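Side-chain contacts in lipoprotein (Colwellia psychrerythraea, PDB 3O0Y), which is of unknown function but is a putative lipoprotein, possibly related to metallopeptidases: residues L457-L460 with R461-P465; L34-Q37 with A38-L42; H445-I448 with A449-D453. All coordinates share one frame; numbering follows the deposited sequence.

Contact 1. Residues L457-L460 with R461-P465; sequences LPFL and RRIAP
The shortest sound bond in this turn runs from Arg462 N to Phe459 O, 2.8 Å long, with the donor 55° above the carbonyl plane rather than on a lone pair. Arg461 N reaches back in the same three-residue step to Pro458 O, and Ile463 N to Leu460 O at 3.4 Å; both are weak. Pro458 O also takes a long, weak bond from Arg462 N. Together these mark a short, weakly bonded helical turn. Beside it, a water links Leu457 O to Arg462 NH1 (3.0 Å), donating to the first and accepting from the second, and lies in the guanidinium plane at its edge. Arg462 NH2 is taken by Leu452 O, while NH1 also sits at the edge of the Phe459 ring, 4.3 Å from CD1. Arg461 leads off elsewhere, to Asn105 OD1 on helix 100-117, and Leu457 CD1 lies 4.0 Å above one face of its guanidinium, toward the rim. The apolar link is Ile463 CD1, 3.7 Å from Phe459 CE2 and 4.1 Å from Leu460 CD2. With chi1 at 55°, Ile463 CG1 stands between its own backbone N and carbonyl carbon, turning CD1 back toward the two earlier side chains. Few of the backbone bonds are strong, whereas the arginine ends are held by Asn105, Leu452 and the water, which ties the turn to its neighbours.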
# COMPACT_ATOMS: atom_id res chain seq x y z
N LEU A 457 6.84 11.28 18.37
CA LEU A 457 7.50 11.55 17.09
C LEU A 457 6.66 12.60 16.37
O LEU A 457 5.44 12.66 16.52
CB LEU A 457 7.56 10.28 16.26
CG LEU A 457 8.44 9.17 16.86
CD1 LEU A 457 8.42 7.95 15.93
CD2 LEU A 457 9.88 9.62 17.15
N PRO A 458 7.31 13.40 15.56
CA PRO A 458 6.63 14.27 14.61
C PRO A 458 5.59 13.51 13.85
O PRO A 458 5.80 12.32 13.52
CB PRO A 458 7.74 14.76 13.66
CG PRO A 458 8.96 14.21 14.11
CD PRO A 458 8.75 13.32 15.31
N PHE A 459 4.45 14.14 13.54
CA PHE A 459 3.31 13.39 13.04
C PHE A 459 3.60 12.61 11.78
O PHE A 459 3.24 11.43 11.69
CB PHE A 459 2.08 14.23 12.78
CG PHE A 459 0.90 13.43 12.39
CD1 PHE A 459 0.12 12.82 13.32
CD2 PHE A 459 0.58 13.32 11.06
CE1 PHE A 459 -1.00 12.06 12.89
CE2 PHE A 459 -0.47 12.56 10.64
CZ PHE A 459 -1.25 11.91 11.56
N LEU A 460 4.32 13.18 10.83
CA LEU A 460 4.53 12.41 9.62
C LEU A 460 5.38 11.14 9.85
O LEU A 460 5.24 10.15 9.11
CB LEU A 460 5.21 13.28 8.57
CG LEU A 460 4.31 14.31 7.86
CD1 LEU A 460 5.12 15.10 6.76
CD2 LEU A 460 3.04 13.70 7.26
N ARG A 461 6.16 11.14 10.92
CA ARG A 461 6.87 9.95 11.33
C ARG A 461 5.99 8.85 11.87
O ARG A 461 6.36 7.67 11.77
CB ARG A 461 7.97 10.20 12.34
CG ARG A 461 9.23 10.78 11.63
CD ARG A 461 10.47 10.52 12.49
NE ARG A 461 10.77 9.09 12.70
CZ ARG A 461 11.73 8.63 13.47
NH1 ARG A 461 12.54 9.42 14.19
NH2 ARG A 461 11.90 7.32 13.58
N ARG A 462 4.83 9.20 12.39
CA ARG A 462 3.91 8.22 12.88
C ARG A 462 3.15 7.43 11.79
O ARG A 462 2.65 6.34 12.04
CB ARG A 462 2.90 8.81 13.89
CG ARG A 462 3.58 9.40 15.07
CD ARG A 462 2.71 10.25 15.88
NE ARG A 462 1.64 9.47 16.47
CZ ARG A 462 0.59 10.00 17.11
NH1 ARG A 462 0.50 11.32 17.28
NH2 ARG A 462 -0.33 9.23 17.66
N ILE A 463 3.09 7.98 10.60
CA ILE A 463 2.42 7.36 9.43
C ILE A 463 3.35 7.21 8.22
O ILE A 463 2.88 7.05 7.08
CB ILE A 463 1.23 8.21 8.99
CG1 ILE A 463 1.63 9.65 8.72
CG2 ILE A 463 0.17 8.24 10.14
CD1 ILE A 463 0.61 10.43 7.75
N ALA A 464 4.66 7.27 8.45
CA ALA A 464 5.65 7.36 7.37
C ALA A 464 5.47 6.14 6.47
O ALA A 464 5.54 5.02 6.97
CB ALA A 464 7.09 7.34 8.01
N PRO A 465 5.30 6.33 5.15
CA PRO A 465 5.03 5.19 4.26
C PRO A 465 6.32 4.77 3.55
O PRO A 465 6.46 5.15 2.33
CB PRO A 465 4.18 5.80 3.16
CG PRO A 465 4.51 7.20 3.15
CD PRO A 465 5.07 7.61 4.47
O HOH W 1 2.67 13.37 16.82

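Contact 2. Residues L34-Q37 with A38-L42; sequences LYLQ and AKQSL
This is a contact of neighbouring turns within one alpha-helix, in the middle and later turns of helix 27-44, where residues 34-37 hand over to 38-42 near the N-terminal end of the model. The backbone is regular: Ala38 N, Lys39 N, Gln40 N and Ser41 N each bond to the carbonyl four residues earlier, and Gln40 N meets Leu36 O at 2.9 Å almost head-on. Leu36 carries most of the side-chain touching. Its CG is anti to the backbone N (chi1 -169°), which swings the branch forward along the helix, so that CD1 comes 3.7 Å from Lys39 CE and 3.9 Å from Gln40 NE2. The lysine chain bends at chi3 (113°) and brings its CE beside that methyl. Gln40 stays extended beyond CG and lays its amide across the leucine, with CD 4.0 Å from Leu36 CG; its NE2 then bonds to Asp59 O, which fixes the amide end. One step round the helix, Gln37 and Ser41 form an i to i+4 pair whose side chains barely meet, Gln37 CG lying 4.2 Å from Ser41 OG. What joins them is a shared acceptor: Gln37 NE2 and Ser41 OG both bond to Glu82 OE2 on helix 73-92, two grips on a single carboxylate oxygen. That helix also takes the apolar Leu34, on Thr89 and Ile90. Tyr35 and Ala38 pack on helix 100-117, Tyr35 also on Ile90 and Ala38 also on Leu460 of helix 459-462, while Leu36 is exposed. The whole is a regular alpha-helix with i to i+4 bonding, packed against other helices of a mostly helical chain.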
# COMPACT_ATOMS: atom_id res chain seq x y z
N LEU A 34 9.03 23.30 11.11
CA LEU A 34 9.12 22.77 9.74
C LEU A 34 8.36 21.44 9.57
O LEU A 34 7.73 21.18 8.51
CB LEU A 34 10.58 22.58 9.30
CG LEU A 34 11.26 23.91 9.05
CD1 LEU A 34 12.81 23.82 9.21
CD2 LEU A 34 10.86 24.53 7.62
N TYR A 35 8.45 20.61 10.60
CA TYR A 35 7.79 19.29 10.53
C TYR A 35 6.29 19.45 10.57
O TYR A 35 5.54 18.77 9.85
CB TYR A 35 8.18 18.41 11.70
CG TYR A 35 9.69 18.10 11.91
CD1 TYR A 35 10.63 18.23 10.90
CD2 TYR A 35 10.12 17.72 13.14
CE1 TYR A 35 11.95 18.01 11.15
CE2 TYR A 35 11.46 17.44 13.40
CZ TYR A 35 12.39 17.55 12.39
OH TYR A 35 13.77 17.34 12.61
N LEU A 36 5.83 20.41 11.37
CA LEU A 36 4.42 20.80 11.38
C LEU A 36 3.95 21.38 10.08
O LEU A 36 2.85 21.06 9.56
CB LEU A 36 4.17 21.77 12.52
CG LEU A 36 2.66 22.03 12.79
CD1 LEU A 36 1.88 20.73 13.29
CD2 LEU A 36 2.53 23.17 13.85
N GLN A 37 4.77 22.27 9.51
CA GLN A 37 4.43 22.87 8.25
C GLN A 37 4.28 21.82 7.12
O GLN A 37 3.39 21.91 6.28
CB GLN A 37 5.48 23.89 7.88
CG GLN A 37 5.14 24.61 6.58
CD GLN A 37 6.32 25.49 6.06
OE1 GLN A 37 7.31 25.73 6.77
NE2 GLN A 37 6.23 25.89 4.77
N ALA A 38 5.20 20.87 7.08
CA ALA A 38 5.09 19.72 6.17
C ALA A 38 3.79 18.93 6.34
O ALA A 38 3.09 18.67 5.36
CB ALA A 38 6.33 18.76 6.27
N LYS A 39 3.50 18.55 7.58
CA LYS A 39 2.24 17.87 7.83
C LYS A 39 1.03 18.66 7.31
O LYS A 39 0.19 18.11 6.59
CB LYS A 39 2.13 17.67 9.32
CG LYS A 39 0.75 17.17 9.71
CD LYS A 39 0.70 17.06 11.21
CE LYS A 39 -0.15 17.93 11.90
NZ LYS A 39 -0.55 17.41 13.32
N GLN A 40 0.93 19.94 7.68
CA GLN A 40 -0.27 20.73 7.43
C GLN A 40 -0.41 21.06 5.94
O GLN A 40 -1.51 20.99 5.38
CB GLN A 40 -0.30 21.98 8.33
CG GLN A 40 -0.38 21.58 9.81
CD GLN A 40 -0.69 22.70 10.76
OE1 GLN A 40 -0.30 23.84 10.54
NE2 GLN A 40 -1.34 22.35 11.86
N SER A 41 0.69 21.30 5.30
CA SER A 41 0.66 21.65 3.89
C SER A 41 0.31 20.44 3.02
O SER A 41 -0.44 20.58 2.04
CB SER A 41 1.97 22.22 3.42
OG SER A 41 2.09 23.53 3.91
N LEU A 42 0.89 19.29 3.33
CA LEU A 42 0.60 18.09 2.55
C LEU A 42 -0.88 17.77 2.71
O LEU A 42 -1.58 17.55 1.70
CB LEU A 42 1.44 16.91 3.05
CG LEU A 42 1.22 15.59 2.33
CD1 LEU A 42 1.45 15.67 0.80
CD2 LEU A 42 2.03 14.46 3.05

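Contact 3. Residues H445-I448 with A449-D453; sequences HWQI and ALNLD
One face of the His445 imidazole carries Ala449 CB, a CH-pi contact in which the methyl stands 4.2 Å from the ring centroid, 22° off the normal and nearest CE1. Both ring nitrogens are bonded elsewhere, ND1 to Tyr404 OH and NE2 to Tyr384 O, so the rotation of the ring is fixed from two sides. The Trp446 indole meets Leu450 CD1 obliquely, with CD1 and NE1 of the ring each 3.6 Å from that methyl. Its CG is anti to the backbone N (chi1 -163°), which carries the ring forward to Leu450 CD1. The indole also meets the Phe378 ring, the planes about 80° apart, and touches Leu588. Gln447 and Asn451 run alongside one another, with Gln447 NE2 4.0 Å from Asn451 CB. Ile448 and Leu452 touch more loosely, CG2 to CD1 at 4.5 Å. All four pairs are spaced i to i+4, and backbone bonds of ordinary helical geometry run alongside, such as Ala449 N to His445 O at 2.9 Å. The helix is largely buried, with helices 467-483 and 580-588 against it. A short link after helix 432-439, which ends at Glu439, leads into it. A helix that follows a His-Glu element loosely recalls the HExxH helix of the Peptidase_MA clan, but the spacing differs and no site is assigned here.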
# COMPACT_ATOMS: atom_id res chain seq x y z
N HIS A 445 -0.73 -4.86 10.67
CA HIS A 445 -1.47 -4.24 11.76
C HIS A 445 -0.56 -3.99 12.97
O HIS A 445 -0.49 -2.88 13.54
CB HIS A 445 -2.69 -5.06 12.18
CG HIS A 445 -3.38 -4.46 13.38
ND1 HIS A 445 -4.09 -3.28 13.26
CD2 HIS A 445 -3.30 -4.74 14.71
CE1 HIS A 445 -4.50 -2.91 14.48
NE2 HIS A 445 -4.02 -3.76 15.39
N TRP A 446 0.21 -5.00 13.37
CA TRP A 446 1.03 -4.89 14.54
C TRP A 446 2.02 -3.71 14.34
O TRP A 446 2.20 -2.88 15.23
CB TRP A 446 1.73 -6.20 14.84
CG TRP A 446 2.28 -6.33 16.24
CD1 TRP A 446 3.59 -6.21 16.63
CD2 TRP A 446 1.55 -6.71 17.40
NE1 TRP A 446 3.71 -6.49 17.95
CE2 TRP A 446 2.48 -6.78 18.46
CE3 TRP A 446 0.21 -7.01 17.65
CZ2 TRP A 446 2.12 -7.13 19.75
CZ3 TRP A 446 -0.13 -7.35 18.92
CH2 TRP A 446 0.81 -7.48 19.94
N GLN A 447 2.63 -3.65 13.17
CA GLN A 447 3.67 -2.66 12.88
C GLN A 447 3.09 -1.28 12.76
O GLN A 447 3.53 -0.36 13.49
CB GLN A 447 4.44 -3.05 11.64
CG GLN A 447 5.49 -2.09 11.17
CD GLN A 447 4.94 -1.02 10.30
OE1 GLN A 447 4.50 -1.28 9.19
NE2 GLN A 447 5.11 0.26 10.75
N ILE A 448 2.05 -1.16 11.94
CA ILE A 448 1.42 0.20 11.73
C ILE A 448 0.83 0.77 13.02
O ILE A 448 0.99 1.93 13.35
CB ILE A 448 0.40 0.11 10.60
CG1 ILE A 448 1.16 0.03 9.28
CG2 ILE A 448 -0.63 1.29 10.58
CD1 ILE A 448 0.33 -0.36 8.11
N ALA A 449 0.12 -0.04 13.77
CA ALA A 449 -0.44 0.38 15.01
C ALA A 449 0.60 0.79 16.04
O ALA A 449 0.49 1.84 16.71
CB ALA A 449 -1.38 -0.77 15.58
N LEU A 450 1.69 0.01 16.15
CA LEU A 450 2.81 0.45 17.01
C LEU A 450 3.38 1.79 16.54
O LEU A 450 3.69 2.63 17.37
CB LEU A 450 3.88 -0.64 17.15
CG LEU A 450 3.51 -1.80 18.04
CD1 LEU A 450 4.55 -2.98 17.88
CD2 LEU A 450 3.38 -1.34 19.58
N ASN A 451 3.55 1.98 15.24
CA ASN A 451 4.10 3.23 14.77
C ASN A 451 3.17 4.39 15.12
O ASN A 451 3.66 5.43 15.58
CB ASN A 451 4.28 3.19 13.29
CG ASN A 451 5.20 4.27 12.76
OD1 ASN A 451 5.60 5.24 13.48
ND2 ASN A 451 5.53 4.15 11.50
N LEU A 452 1.84 4.17 15.00
CA LEU A 452 0.91 5.23 15.36
C LEU A 452 1.00 5.59 16.82
O LEU A 452 0.91 6.77 17.20
CB LEU A 452 -0.51 4.81 15.07
CG LEU A 452 -0.92 4.79 13.64
CD1 LEU A 452 -2.38 4.10 13.56
CD2 LEU A 452 -0.87 6.18 12.95
N ASP A 453 1.27 4.58 17.68
CA ASP A 453 1.40 4.81 19.09
C ASP A 453 2.66 5.65 19.55
O ASP A 453 2.73 6.06 20.73
CB ASP A 453 1.45 3.50 19.86
CG ASP A 453 0.09 2.87 20.11
OD1 ASP A 453 -0.96 3.54 20.11
OD2 ASP A 453 0.12 1.59 20.28

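Overall arrangement
Along the chain, contact 2 comes first, on helix 27-44, then contact 3 on helix 444-452 and contact 1 on helix 459-462, the last two following each other. In space contact 1 lies between the others, its centre 11 Å from each, while contacts 2 and 3 are 21 Å apart by centres and about 11 Å by nearest atoms. It touches both: Leu460 CD1 packs on Ala38 CB at 3.9 Å, and Ile463 CG2 packs on Leu452 CD2 at 3.6 Å. The short helix 459-462 thus connects the N-terminal helix to buried helix 444-452.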